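Local coordinates for protein hookworm platelet inhibitor 1 (Ancylostoma caninum, PDB 4TPV) that inhibits platelet aggregation and adhesion for the blood-feeding hookworm, possibly by binding the platelet integrins that recognise fibrinogen and collagen, at residues T20-H23 against N24-A28; C46-E49 against E50-Y53; K105-N108 against I109-V113. All coordinates share one frame; numbering follows the deposited sequence.

Interaction 1: residues T20-H23 against N24-A28; sequences TELH and NGYRA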
# COMPACT_ATOMS: atom_id res chain seq x y z
N THR A 20 -3.28 -6.59 -3.36
CA THR A 20 -4.18 -6.07 -2.33
C THR A 20 -4.10 -6.92 -1.06
O THR A 20 -3.99 -6.39 0.04
CB THR A 20 -5.61 -6.03 -2.83
OG1 THR A 20 -5.64 -5.32 -4.09
CG2 THR A 20 -6.52 -5.33 -1.81
N GLU A 21 -4.17 -8.24 -1.22
CA GLU A 21 -4.11 -9.12 -0.06
C GLU A 21 -2.78 -9.01 0.68
O GLU A 21 -2.74 -9.04 1.93
CB GLU A 21 -4.34 -10.58 -0.48
CG GLU A 21 -4.56 -11.54 0.70
CD GLU A 21 -3.28 -11.95 1.42
OE1 GLU A 21 -2.21 -12.03 0.78
OE2 GLU A 21 -3.35 -12.20 2.65
N LEU A 22 -1.69 -8.92 -0.07
CA LEU A 22 -0.36 -8.81 0.53
C LEU A 22 -0.28 -7.55 1.40
O LEU A 22 0.13 -7.60 2.56
CB LEU A 22 0.71 -8.78 -0.55
CG LEU A 22 2.13 -9.09 -0.08
CD1 LEU A 22 2.17 -10.55 0.43
CD2 LEU A 22 3.08 -8.90 -1.26
N HIS A 23 -0.72 -6.42 0.85
CA HIS A 23 -0.73 -5.17 1.62
C HIS A 23 -1.60 -5.26 2.88
O HIS A 23 -1.20 -4.82 3.96
CB HIS A 23 -1.22 -4.01 0.76
CG HIS A 23 -0.18 -3.41 -0.13
ND1 HIS A 23 0.23 -4.01 -1.30
CD2 HIS A 23 0.53 -2.26 -0.03
CE1 HIS A 23 1.16 -3.26 -1.87
NE2 HIS A 23 1.36 -2.19 -1.12
N ASN A 24 -2.80 -5.81 2.74
CA ASN A 24 -3.65 -5.91 3.92
C ASN A 24 -3.08 -6.85 4.98
O ASN A 24 -3.18 -6.55 6.17
CB ASN A 24 -5.05 -6.32 3.49
CG ASN A 24 -5.85 -5.15 2.96
OD1 ASN A 24 -5.66 -4.02 3.41
ND2 ASN A 24 -6.76 -5.41 2.03
N GLY A 25 -2.45 -7.95 4.57
CA GLY A 25 -1.74 -8.80 5.52
C GLY A 25 -0.60 -8.08 6.23
O GLY A 25 -0.38 -8.29 7.43
N TYR A 26 0.14 -7.27 5.49
CA TYR A 26 1.18 -6.44 6.09
C TYR A 26 0.57 -5.48 7.10
O TYR A 26 1.08 -5.28 8.18
CB TYR A 26 1.94 -5.62 5.05
CG TYR A 26 2.79 -6.38 4.06
CD1 TYR A 26 3.27 -7.64 4.34
CD2 TYR A 26 3.13 -5.81 2.84
CE1 TYR A 26 4.07 -8.31 3.43
CE2 TYR A 26 3.91 -6.48 1.92
CZ TYR A 26 4.38 -7.73 2.23
OH TYR A 26 5.15 -8.40 1.32
N ARG A 27 -0.55 -4.88 6.72
CA ARG A 27 -1.18 -3.88 7.59
C ARG A 27 -1.80 -4.53 8.85
O ARG A 27 -1.77 -3.96 9.94
CB ARG A 27 -2.21 -3.06 6.79
CG ARG A 27 -1.55 -2.18 5.73
CD ARG A 27 -2.56 -1.59 4.74
NE ARG A 27 -3.48 -0.65 5.38
CZ ARG A 27 -3.20 0.62 5.64
NH1 ARG A 27 -2.00 1.11 5.31
NH2 ARG A 27 -4.08 1.40 6.27
N ALA A 28 -2.36 -5.73 8.71
CA ALA A 28 -2.89 -6.47 9.86
C ALA A 28 -1.76 -6.90 10.81
O ALA A 28 -1.89 -6.80 12.02
CB ALA A 28 -3.67 -7.69 9.37
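His23 O takes the N-H of Arg27 at 2.8 Å, and Arg27 also lays its aliphatic stem against the same oxygen, with Arg27 CG 3.2 Å from His23 O. The bond is one of four successive i to i+4 bonds in the middle of helix 13-34, the long N-terminal helix of this CAP-family fold. One residue earlier, Leu22 O accepts Tyr26 N and at the same time sits over one face of the Tyr26 ring, 3.3 Å from Tyr26 CG. The ring reaches back along the helix because its CG is anti to the carbonyl carbon (chi1 -67°). Leu22, with CG anti to N instead, sends its branch across the phenol end: Leu22 CG is 3.5 Å from Tyr26 CZ, and Leu22 CD2 is 3.3 Å from Tyr26 OH. Thr20 and Asn24 run side by side, Thr20 CG2 lying 3.8 Å from Asn24 ND2, while Asn24 OD1 takes the backbone N-H of Met42. Helix 80-89 meets the Leu22 and Tyr26 side, where Tyr26 stacks on Trp89 and Leu22 touches Leu82, and helix 107-113 also borders this part of the helix. On the sheet, Thr20 and His23 pack on Leu120 of strand 119-127, and His23 NE2 bonds Tyr137 OH of strand 130-138.

Interaction 2: residues C46-E49 against E50-Y53; sequences CTLE and EKAY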
# COMPACT_ATOMS: atom_id res chain seq x y z
N CYS A 46 -8.82 1.16 -9.40
CA CYS A 46 -8.35 1.16 -10.79
C CYS A 46 -7.95 2.56 -11.26
O CYS A 46 -7.18 2.69 -12.20
CB CYS A 46 -9.40 0.55 -11.72
SG CYS A 46 -9.65 -1.21 -11.39
N THR A 47 -8.44 3.61 -10.61
CA THR A 47 -7.96 4.96 -10.90
C THR A 47 -6.50 5.17 -10.46
O THR A 47 -5.69 5.75 -11.20
CB THR A 47 -8.87 6.00 -10.25
OG1 THR A 47 -10.15 5.94 -10.91
CG2 THR A 47 -8.30 7.39 -10.42
N LEU A 48 -6.15 4.70 -9.27
CA LEU A 48 -4.77 4.71 -8.83
C LEU A 48 -3.89 3.82 -9.70
O LEU A 48 -2.72 4.13 -9.91
CB LEU A 48 -4.66 4.27 -7.37
CG LEU A 48 -5.24 5.29 -6.42
CD1 LEU A 48 -4.97 4.84 -4.98
CD2 LEU A 48 -4.65 6.68 -6.67
N GLU A 49 -4.45 2.72 -10.21
CA GLU A 49 -3.68 1.89 -11.13
C GLU A 49 -3.29 2.69 -12.37
O GLU A 49 -2.14 2.62 -12.83
CB GLU A 49 -4.44 0.63 -11.55
CG GLU A 49 -3.72 -0.13 -12.69
CD GLU A 49 -4.38 -1.46 -13.03
OE1 GLU A 49 -4.69 -1.67 -14.24
OE2 GLU A 49 -4.56 -2.30 -12.13
N GLU A 50 -4.23 3.45 -12.93
CA GLU A 50 -3.90 4.26 -14.09
C GLU A 50 -2.83 5.32 -13.74
O GLU A 50 -1.91 5.56 -14.52
CB GLU A 50 -5.14 4.92 -14.68
CG GLU A 50 -4.82 6.04 -15.67
CD GLU A 50 -4.28 5.57 -17.02
OE1 GLU A 50 -4.11 4.36 -17.24
OE2 GLU A 50 -4.01 6.46 -17.87
N LYS A 51 -2.94 5.91 -12.55
CA LYS A 51 -1.93 6.87 -12.09
C LYS A 51 -0.57 6.17 -11.99
O LYS A 51 0.48 6.73 -12.37
CB LYS A 51 -2.34 7.46 -10.73
CG LYS A 51 -1.47 8.61 -10.23
CD LYS A 51 -1.98 9.08 -8.87
CE LYS A 51 -1.10 10.20 -8.32
NZ LYS A 51 -1.38 10.47 -6.88
N ALA A 52 -0.60 4.95 -11.49
CA ALA A 52 0.63 4.17 -11.36
C ALA A 52 1.26 3.87 -12.71
O ALA A 52 2.49 3.93 -12.86
CB ALA A 52 0.37 2.88 -10.57
N TYR A 53 0.44 3.54 -13.72
CA TYR A 53 0.97 3.27 -15.06
C TYR A 53 1.55 4.54 -15.68
O TYR A 53 2.64 4.52 -16.25
CB TYR A 53 -0.10 2.64 -15.99
CG TYR A 53 -0.01 1.15 -15.94
CD1 TYR A 53 0.96 0.46 -16.67
CD2 TYR A 53 -0.82 0.42 -15.09
CE1 TYR A 53 1.09 -0.91 -16.58
CE2 TYR A 53 -0.69 -0.96 -14.98
CZ TYR A 53 0.27 -1.62 -15.74
OH TYR A 53 0.41 -2.98 -15.65
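Four consecutive i to i+4 bonds wind Cys46-Glu49 into Glu50-Tyr53 as the opening turns of helix 46-56; the first, Glu50 N to Cys46 O at 3.1 Å, arrives 35° above the carbonyl plane, whereas the other three lie closer to their planes. This short helix of the CAP fold packs on the central sheet, with Ala52 against Ala123 and Val134 and Tyr53 against Val125. Cys46, the first residue of the helix, is tied by a disulfide to Cys5 in the N-terminal segment. Glu49 and Tyr53 make the main side-chain contact. They point the same way, and the methylene of Glu49 meets the ring at its edge, in plane, with Glu49 CG 3.8 Å from Tyr53 CD2. Glu49 has CG anti to its amide nitrogen (chi1 171°) and a straight chain beyond, which carries the carboxylate along the tyrosine, its plane turned 65° from that of the ring. Two salt bridges, from OE1 to Arg8 and from OE2 to Arg16, together with a hydrogen bond from Tyr44 OH, hold this buried carboxylate and would probably keep it ionised. Arg8 also bridges to Glu50 OE1, while Glu50 OE2 bridges to Lys54. Arg8 makes a cation-pi contact with Tyr53 as well, so one guanidinium meets three residues of the helix. On another side, the extended Lys51 chain runs past Leu48, whose CD2 lies 4.2 Å from Lys51 CD. Glu49 O, besides accepting Tyr53 N at 2.9 Å, stands at the ring edge, 3.4 Å from Tyr53 CD2.

Interaction 3: residues K105-N108 against I109-V113; sequences KTSN and IANMV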
# COMPACT_ATOMS: atom_id res chain seq x y z
N LYS A 105 14.95 5.67 3.50
CA LYS A 105 15.04 4.29 3.99
C LYS A 105 13.70 3.67 4.33
O LYS A 105 13.62 2.45 4.46
CB LYS A 105 15.94 4.23 5.24
CG LYS A 105 17.36 4.67 4.95
CD LYS A 105 18.21 4.67 6.19
CE LYS A 105 17.91 5.88 7.05
NZ LYS A 105 19.04 6.16 7.99
N THR A 106 12.65 4.48 4.46
CA THR A 106 11.39 3.95 4.96
C THR A 106 10.17 4.41 4.16
O THR A 106 9.04 4.24 4.60
CB THR A 106 11.15 4.36 6.44
OG1 THR A 106 11.26 5.78 6.57
CG2 THR A 106 12.16 3.68 7.34
N SER A 107 10.40 5.00 3.00
CA SER A 107 9.27 5.56 2.26
C SER A 107 8.29 4.47 1.81
O SER A 107 7.07 4.65 1.86
CB SER A 107 9.77 6.36 1.06
OG SER A 107 8.70 6.95 0.34
N ASN A 108 8.81 3.33 1.38
CA ASN A 108 7.90 2.29 0.89
C ASN A 108 7.10 1.67 2.03
O ASN A 108 5.88 1.50 1.93
CB ASN A 108 8.68 1.21 0.12
CG ASN A 108 9.37 1.77 -1.10
OD1 ASN A 108 8.71 2.23 -2.04
ND2 ASN A 108 10.69 1.70 -1.11
N ILE A 109 7.77 1.31 3.12
CA ILE A 109 7.01 0.72 4.20
C ILE A 109 5.99 1.72 4.75
O ILE A 109 4.87 1.36 5.04
CB ILE A 109 7.93 0.18 5.33
CG1 ILE A 109 7.08 -0.49 6.43
CG2 ILE A 109 8.78 1.28 5.93
CD1 ILE A 109 6.40 -1.79 5.99
N ALA A 110 6.37 2.99 4.86
CA ALA A 110 5.44 4.01 5.36
C ALA A 110 4.18 4.12 4.48
O ALA A 110 3.07 4.30 5.01
CB ALA A 110 6.15 5.36 5.46
N ASN A 111 4.33 4.03 3.16
CA ASN A 111 3.17 4.09 2.30
C ASN A 111 2.27 2.88 2.54
O ASN A 111 1.04 3.00 2.54
CB ASN A 111 3.56 4.13 0.81
CG ASN A 111 3.53 5.55 0.24
OD1 ASN A 111 2.61 6.34 0.51
ND2 ASN A 111 4.53 5.86 -0.60
N MET A 112 2.89 1.71 2.76
CA MET A 112 2.12 0.48 2.93
C MET A 112 1.36 0.43 4.25
O MET A 112 0.28 -0.17 4.30
CB MET A 112 3.02 -0.76 2.81
CG MET A 112 3.58 -0.97 1.42
SD MET A 112 4.09 -2.68 1.12
CE MET A 112 5.29 -2.93 2.42
N VAL A 113 1.88 1.05 5.30
CA VAL A 113 1.22 0.97 6.62
C VAL A 113 0.69 2.31 7.15
O VAL A 113 0.24 2.40 8.30
CB VAL A 113 2.16 0.32 7.66
CG1 VAL A 113 2.56 -1.09 7.20
CG2 VAL A 113 3.39 1.22 7.96
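Ile109 turns its CG2 methyl back over the start of helix 107-113: Ile109 CG2 lies 3.3 Å from Thr106 O and 3.9 Å from Thr106 CB. That reach comes from chi1 of -178°, which sends CG1 away from the amide nitrogen and leaves CG2 between the nitrogen and the carbonyl carbon. Thr106 is the N-cap residue, yet its hydroxyl makes no capping bond; its carbonyl accepts Ala110 N at 3.0 Å, the first bond of the helix. The Ala110 methyl also crowds that oxygen, with CB 3.2 Å from Thr106 O. Asn108 O takes the N-H of Met112 at 3.1 Å, and Met112 CG comes to 3.4 Å from the same Asn108 O. A third group, the Asn69 amide, donates to this oxygen from elsewhere in the chain. At the other end of Asn108, ND2 bonds Glu91 OE2, while OE1 of Glu91 accepts the backbone N-H of Ile109. The glutamate thus satisfies a first-turn amide that has no earlier helical carbonyl to use. Asn111 ND2 donates to Asn69 OD1 and Glu66 O. Asn108-Trp114 probably matches the H-x-T-Q-x-V-W signature segment of CAP relatives, with Asn108 at the histidine position. Around this short helix, largely buried, Trp89 of helix 80-89 lies against Ile109, Trp88 of that helix touches Asn108 and Met112, Val113 meets Phe30 of helix 13-34, and Asn111 rests on Tyr137 of strand 130-138.

All three contacts are local turns of helix, following one another along the chain without nesting or crossing, and none closes a long loop. Interaction 1 comes first, in the long helix 13-34; interaction 2 follows in helix 46-56, their centres 19 Å apart on opposite sides of the chain's centre. Interaction 3, in helix 107-113, returns to interaction 1: Arg27 NH1 lies 2.8 Å from Met112 O, probably as a hydrogen bond, and the Met112 side chain packs on His23 and Tyr26. Interaction 2 touches neither of the others, its nearest atoms about 9 Å from each. Interactions 1 and 2 both touch strands 119-127 and 130-138, and interaction 3 meets strand 130-138.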